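Local coordinates for IMC sub-compartment protein ISP3 (Toxoplasma gondii, PDB 4CHJ) that probably contributes, with its relatives, to replication of this apicomplexan parasite as an inner membrane complex sub-compartment protein with a pleckstrin homology fold, at residues I28-M39 against T132-F140. Sequence-based numbering, arbitrary orientation.
Sequences IQVSKEAFDNWM and TDAQCFVSF
W38 and C136 meet at the centre of a helix crossing that shows how one large aromatic knob packs between two nearly perpendicular helices, with no hydrogen bond between residues 28-39 and 132-140. The indole sits in a hole formed by D133, C136, F137 and F140, with CB of C136 over the face of its five-membered ring, 3.5 Å from the centroid, in a CH-pi contact. CG of W38 lies anti to the backbone N (chi1 -172°), which carries the ring across helix 132-140. Its six-membered part completes an aromatic cluster with two phenylalanines: CZ2 meets CD1 of F137 at 3.5 Å, rim to rim, while CZ3 approaches CB of F140 at 3.6 Å. At the other end of the indole, CD1 of W38 lies 3.3 Å from OD1 of D133, whose strong partner is R41, farther along W38's own helix, so the carboxylate joins the two helices beside the indole.

F35 presents its ring edge to the second helix, CE1 lying 3.4 Å from O of C136. The sulfur of C136 lies obliquely to the F35 and W38 rings, touches CB of W38 and has CG2 of V30 at 3.9 Å. Two residues earlier, I28 spreads its branches over the helix, CG1 against CG1 of V138 and CG2 3.6 Å from OG of S139. Behind this layer, S31 N-caps helix 32-39 by accepting a bond from N of A34.

The segment axes cross at -84°. Outside the pair, I64 of strand 57-65 touches both W38 and F140, and V113 of strand 113-117 touches F137 and V138, seating the long helix 131-149 of the pleckstrin homology fold against its beta-sheet.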
ATOM      1  N   ILE A  28      -3.221 -13.241   4.582  1.00 87.26           N
ATOM      2  CA  ILE A  28      -1.853 -12.965   4.130  1.00 87.08           C
ATOM      3  C   ILE A  28      -0.883 -13.982   4.721  1.00 87.83           C
ATOM      4  O   ILE A  28      -0.643 -14.020   5.933  1.00 83.43           O
ATOM      5  CB  ILE A  28      -1.393 -11.523   4.506  1.00 86.45           C
ATOM      6  CG1 ILE A  28      -2.380 -10.485   3.970  1.00 86.62           C
ATOM      7  CG2 ILE A  28       0.000 -11.229   3.955  1.00 80.91           C
ATOM      8  CD1 ILE A  28      -2.656 -10.611   2.485  1.00 79.31           C
ATOM      9  N   GLN A  29      -0.366 -14.840   3.858  1.00 92.80           N
ATOM     10  CA  GLN A  29       0.773 -15.662   4.193  1.00 88.97           C
ATOM     11  C   GLN A  29       1.834 -15.409   3.144  1.00 89.01           C
ATOM     12  O   GLN A  29       1.810 -15.985   2.048  1.00 96.36           O
ATOM     13  CB  GLN A  29       0.380 -17.137   4.218  1.00 92.76           C
ATOM     14  CG  GLN A  29       0.768 -17.859   5.494  1.00 92.80           C
ATOM     15  CD  GLN A  29       0.117 -19.224   5.598  1.00101.33           C
ATOM     16  OE1 GLN A  29      -0.838 -19.525   4.877  1.00 91.34           O
ATOM     17  NE2 GLN A  29       0.635 -20.065   6.493  1.00110.05           N
ATOM     18  N   VAL A  30       2.720 -14.480   3.447  1.00 77.26           N
ATOM     19  CA  VAL A  30       3.831 -14.218   2.582  1.00 65.75           C
ATOM     20  C   VAL A  30       5.113 -14.575   3.317  1.00 60.45           C
ATOM     21  O   VAL A  30       5.218 -14.379   4.537  1.00 54.46           O
ATOM     22  CB  VAL A  30       3.849 -12.752   2.105  1.00 66.56           C
ATOM     23  CG1 VAL A  30       4.330 -11.815   3.210  1.00 66.04           C
ATOM     24  CG2 VAL A  30       4.718 -12.618   0.865  1.00 63.64           C
ATOM     25  N   SER A  31       6.074 -15.121   2.572  1.00 52.63           N
ATOM     26  CA  SER A  31       7.327 -15.556   3.146  1.00 53.57           C
ATOM     27  C   SER A  31       8.086 -14.345   3.653  1.00 53.96           C
ATOM     28  O   SER A  31       7.938 -13.227   3.119  1.00 55.25           O
ATOM     29  CB  SER A  31       8.166 -16.267   2.108  1.00 50.38           C
ATOM     30  OG  SER A  31       8.983 -15.325   1.444  1.00 57.36           O
ATOM     31  N   LYS A  32       8.900 -14.578   4.675  1.00 52.58           N
ATOM     32  CA  LYS A  32       9.804 -13.583   5.222  1.00 51.73           C
ATOM     33  C   LYS A  32      10.843 -13.173   4.191  1.00 52.62           C
ATOM     34  O   LYS A  32      11.226 -12.019   4.116  1.00 51.84           O
ATOM     35  CB  LYS A  32      10.487 -14.116   6.475  1.00 58.86           C
ATOM     36  CG  LYS A  32      11.174 -13.055   7.317  1.00 63.61           C
ATOM     37  CD  LYS A  32      12.672 -13.059   7.083  1.00 65.92           C
ATOM     38  CE  LYS A  32      13.437 -12.654   8.327  1.00 70.19           C
ATOM     39  NZ  LYS A  32      14.907 -12.770   8.135  1.00 70.56           N
ATOM     40  N   GLU A  33      11.320 -14.132   3.414  1.00 53.71           N
ATOM     41  CA  GLU A  33      12.291 -13.830   2.375  1.00 59.91           C
ATOM     42  C   GLU A  33      11.690 -12.906   1.338  1.00 61.66           C
ATOM     43  O   GLU A  33      12.346 -11.986   0.865  1.00 53.12           O
ATOM     44  CB  GLU A  33      12.777 -15.105   1.694  1.00 70.41           C
ATOM     45  CG  GLU A  33      13.730 -15.934   2.534  1.00 80.35           C
ATOM     46  CD  GLU A  33      15.084 -15.279   2.712  1.00 91.10           C
ATOM     47  OE1 GLU A  33      15.255 -14.514   3.679  1.00 98.85           O
ATOM     48  OE2 GLU A  33      15.982 -15.540   1.888  1.00 80.14           O
ATOM     49  N   ALA A  34      10.442 -13.170   0.976  1.00 56.06           N
ATOM     50  CA  ALA A  34       9.755 -12.326   0.020  1.00 56.41           C
ATOM     51  C   ALA A  34       9.568 -10.924   0.559  1.00 50.79           C
ATOM     52  O   ALA A  34       9.850  -9.959  -0.131  1.00 55.54           O
ATOM     53  CB  ALA A  34       8.417 -12.934  -0.346  1.00 60.49           C
ATOM     54  N   PHE A  35       9.144 -10.813   1.812  1.00 51.68           N
ATOM     55  CA  PHE A  35       9.017  -9.494   2.456  1.00 53.61           C
ATOM     56  C   PHE A  35      10.340  -8.737   2.494  1.00 54.83           C
ATOM     57  O   PHE A  35      10.380  -7.517   2.240  1.00 54.52           O
ATOM     58  CB  PHE A  35       8.426  -9.591   3.881  1.00 55.21           C
ATOM     59  CG  PHE A  35       8.185  -8.248   4.512  1.00 53.34           C
ATOM     60  CD1 PHE A  35       7.051  -7.522   4.206  1.00 60.40           C
ATOM     61  CD2 PHE A  35       9.152  -7.659   5.293  1.00 53.50           C
ATOM     62  CE1 PHE A  35       6.861  -6.252   4.713  1.00 55.93           C
ATOM     63  CE2 PHE A  35       8.960  -6.396   5.819  1.00 51.44           C
ATOM     64  CZ  PHE A  35       7.816  -5.690   5.522  1.00 54.83           C
ATOM     65  N   ASP A  36      11.416  -9.451   2.839  1.00 61.21           N
ATOM     66  CA  ASP A  36      12.739  -8.831   2.993  1.00 56.06           C
ATOM     67  C   ASP A  36      13.239  -8.272   1.668  1.00 55.46           C
ATOM     68  O   ASP A  36      13.838  -7.181   1.619  1.00 56.19           O
ATOM     69  CB  ASP A  36      13.754  -9.861   3.512  1.00 67.83           C
ATOM     70  CG  ASP A  36      13.579 -10.177   4.975  1.00 63.50           C
ATOM     71  OD1 ASP A  36      12.862  -9.436   5.680  1.00 61.81           O
ATOM     72  OD2 ASP A  36      14.174 -11.180   5.423  1.00 78.26           O
ATOM     73  N   ASN A  37      13.034  -9.046   0.599  1.00 54.52           N
ATOM     74  CA  ASN A  37      13.287  -8.562  -0.766  1.00 62.67           C
ATOM     75  C   ASN A  37      12.409  -7.330  -1.139  1.00 58.03           C
ATOM     76  O   ASN A  37      12.921  -6.274  -1.506  1.00 58.22           O
ATOM     77  CB  ASN A  37      13.043  -9.681  -1.774  1.00 65.24           C
ATOM     78  CG  ASN A  37      13.306  -9.235  -3.206  1.00 79.75           C
ATOM     79  OD1 ASN A  37      14.418  -8.819  -3.542  1.00 92.64           O
ATOM     80  ND2 ASN A  37      12.275  -9.294  -4.051  1.00 80.22           N
ATOM     81  N   TRP A  38      11.093  -7.490  -1.046  1.00 49.68           N
ATOM     82  CA  TRP A  38      10.195  -6.372  -1.184  1.00 48.46           C
ATOM     83  C   TRP A  38      10.762  -5.149  -0.429  1.00 49.55           C
ATOM     84  O   TRP A  38      11.021  -4.089  -1.030  1.00 47.94           O
ATOM     85  CB  TRP A  38       8.795  -6.749  -0.684  1.00 53.15           C
ATOM     86  CG  TRP A  38       7.795  -5.699  -0.974  1.00 53.74           C
ATOM     87  CD1 TRP A  38       7.130  -5.500  -2.147  1.00 55.49           C
ATOM     88  CD2 TRP A  38       7.422  -4.644  -0.117  1.00 51.71           C
ATOM     89  NE1 TRP A  38       6.348  -4.390  -2.064  1.00 56.36           N
ATOM     90  CE2 TRP A  38       6.514  -3.836  -0.824  1.00 58.93           C
ATOM     91  CE3 TRP A  38       7.750  -4.305   1.196  1.00 56.57           C
ATOM     92  CZ2 TRP A  38       5.917  -2.716  -0.254  1.00 56.35           C
ATOM     93  CZ3 TRP A  38       7.171  -3.193   1.754  1.00 57.52           C
ATOM     94  CH2 TRP A  38       6.262  -2.405   1.028  1.00 60.15           C
ATOM     95  N   MET A  39      11.051  -5.316   0.851  1.00 49.45           N
ATOM     96  CA  MET A  39      11.447  -4.188   1.682  1.00 49.93           C
ATOM     97  C   MET A  39      12.715  -3.507   1.179  1.00 49.68           C
ATOM     98  O   MET A  39      12.827  -2.289   1.224  1.00 61.85           O
ATOM     99  CB  MET A  39      11.637  -4.634   3.127  1.00 51.77           C
ATOM    100  CG  MET A  39      11.825  -3.488   4.101  1.00 59.99           C
ATOM    101  SD  MET A  39      10.310  -2.553   4.364  1.00 66.96           S
ATOM    102  CE  MET A  39      10.968  -1.091   5.152  1.00 70.38           C
ATOM    103  N   THR A 132       2.469 -11.067  -4.685  1.00 55.52           N
ATOM    104  CA  THR A 132       3.420 -11.166  -3.619  1.00 53.38           C
ATOM    105  C   THR A 132       3.807  -9.801  -3.089  1.00 46.06           C
ATOM    106  O   THR A 132       3.811  -9.566  -1.871  1.00 45.09           O
ATOM    107  CB  THR A 132       4.680 -11.870  -4.156  1.00 59.80           C
ATOM    108  OG1 THR A 132       4.378 -13.258  -4.366  1.00 53.25           O
ATOM    109  CG2 THR A 132       5.891 -11.696  -3.197  1.00 54.78           C
ATOM    110  N   ASP A 133       4.205  -8.930  -4.002  1.00 40.68           N
ATOM    111  CA  ASP A 133       4.514  -7.543  -3.677  1.00 44.37           C
ATOM    112  C   ASP A 133       3.352  -6.825  -2.995  1.00 47.53           C
ATOM    113  O   ASP A 133       3.548  -6.072  -2.038  1.00 46.11           O
ATOM    114  CB  ASP A 133       4.920  -6.796  -4.939  1.00 50.90           C
ATOM    115  CG  ASP A 133       6.379  -7.006  -5.284  1.00 54.06           C
ATOM    116  OD1 ASP A 133       7.059  -7.771  -4.554  1.00 56.82           O
ATOM    117  OD2 ASP A 133       6.867  -6.371  -6.237  1.00 57.26           O
ATOM    118  N   ALA A 134       2.139  -7.098  -3.462  1.00 50.90           N
ATOM    119  CA  ALA A 134       0.954  -6.438  -2.926  1.00 48.59           C
ATOM    120  C   ALA A 134       0.765  -6.909  -1.505  1.00 49.18           C
ATOM    121  O   ALA A 134       0.526  -6.122  -0.605  1.00 51.55           O
ATOM    122  CB  ALA A 134      -0.263  -6.783  -3.764  1.00 41.44           C
ATOM    123  N   GLN A 135       0.950  -8.204  -1.303  1.00 49.89           N
ATOM    124  CA  GLN A 135       0.775  -8.800   0.007  1.00 52.76           C
ATOM    125  C   GLN A 135       1.871  -8.379   0.982  1.00 50.34           C
ATOM    126  O   GLN A 135       1.611  -8.248   2.176  1.00 53.92           O
ATOM    127  CB  GLN A 135       0.692 -10.316  -0.118  1.00 63.05           C
ATOM    128  CG  GLN A 135      -0.456 -10.752  -1.014  1.00 64.86           C
ATOM    129  CD  GLN A 135      -0.801 -12.218  -0.880  1.00 68.80           C
ATOM    130  OE1 GLN A 135       0.034 -13.038  -0.501  1.00 69.30           O
ATOM    131  NE2 GLN A 135      -2.030 -12.562  -1.241  1.00 67.91           N
ATOM    132  N   CYS A 136       3.052  -8.061   0.465  1.00 49.90           N
ATOM    133  CA  CYS A 136       4.103  -7.441   1.279  1.00 50.18           C
ATOM    134  C   CYS A 136       3.760  -6.030   1.704  1.00 48.71           C
ATOM    135  O   CYS A 136       4.078  -5.609   2.824  1.00 50.74           O
ATOM    136  CB  CYS A 136       5.431  -7.414   0.522  1.00 51.31           C
ATOM    137  SG  CYS A 136       6.152  -9.053   0.305  1.00 54.50           S
ATOM    138  N   PHE A 137       3.184  -5.255   0.795  1.00 46.70           N
ATOM    139  CA  PHE A 137       2.851  -3.880   1.121  1.00 40.72           C
ATOM    140  C   PHE A 137       1.761  -3.918   2.178  1.00 36.94           C
ATOM    141  O   PHE A 137       1.824  -3.209   3.190  1.00 38.89           O
ATOM    142  CB  PHE A 137       2.415  -3.159  -0.130  1.00 45.21           C
ATOM    143  CG  PHE A 137       2.072  -1.734   0.086  1.00 46.66           C
ATOM    144  CD1 PHE A 137       3.027  -0.834   0.470  1.00 48.61           C
ATOM    145  CD2 PHE A 137       0.771  -1.284  -0.119  1.00 51.71           C
ATOM    146  CE1 PHE A 137       2.700   0.489   0.680  1.00 50.07           C
ATOM    147  CE2 PHE A 137       0.447   0.043   0.068  1.00 48.09           C
ATOM    148  CZ  PHE A 137       1.413   0.928   0.458  1.00 46.14           C
ATOM    149  N   VAL A 138       0.854  -4.878   2.039  1.00 36.59           N
ATOM    150  CA  VAL A 138      -0.174  -5.090   3.052  1.00 44.49           C
ATOM    151  C   VAL A 138       0.446  -5.352   4.461  1.00 47.74           C
ATOM    152  O   VAL A 138       0.025  -4.756   5.474  1.00 51.45           O
ATOM    153  CB  VAL A 138      -1.160  -6.227   2.642  1.00 48.17           C
ATOM    154  CG1 VAL A 138      -2.107  -6.569   3.787  1.00 49.26           C
ATOM    155  CG2 VAL A 138      -1.994  -5.816   1.435  1.00 51.99           C
ATOM    156  N   SER A 139       1.472  -6.190   4.515  1.00 52.69           N
ATOM    157  CA  SER A 139       2.110  -6.533   5.789  1.00 53.10           C
ATOM    158  C   SER A 139       2.892  -5.363   6.324  1.00 45.82           C
ATOM    159  O   SER A 139       2.891  -5.113   7.521  1.00 52.66           O
ATOM    160  CB  SER A 139       3.021  -7.736   5.621  1.00 54.04           C
ATOM    161  OG  SER A 139       2.236  -8.906   5.515  1.00 66.96           O
ATOM    162  N   PHE A 140       3.542  -4.626   5.435  1.00 42.73           N
ATOM    163  CA  PHE A 140       4.273  -3.445   5.850  1.00 45.44           C
ATOM    164  C   PHE A 140       3.312  -2.421   6.446  1.00 51.09           C
ATOM    165  O   PHE A 140       3.585  -1.833   7.486  1.00 63.01           O
ATOM    166  CB  PHE A 140       5.017  -2.849   4.655  1.00 44.47           C
ATOM    167  CG  PHE A 140       5.476  -1.439   4.866  1.00 50.34           C
ATOM    168  CD1 PHE A 140       6.398  -1.139   5.845  1.00 49.24           C
ATOM    169  CD2 PHE A 140       4.975  -0.414   4.088  1.00 58.86           C
ATOM    170  CE1 PHE A 140       6.821   0.158   6.044  1.00 55.79           C
ATOM    171  CE2 PHE A 140       5.392   0.887   4.279  1.00 60.13           C
ATOM    172  CZ  PHE A 140       6.317   1.173   5.260  1.00 60.55           C
TER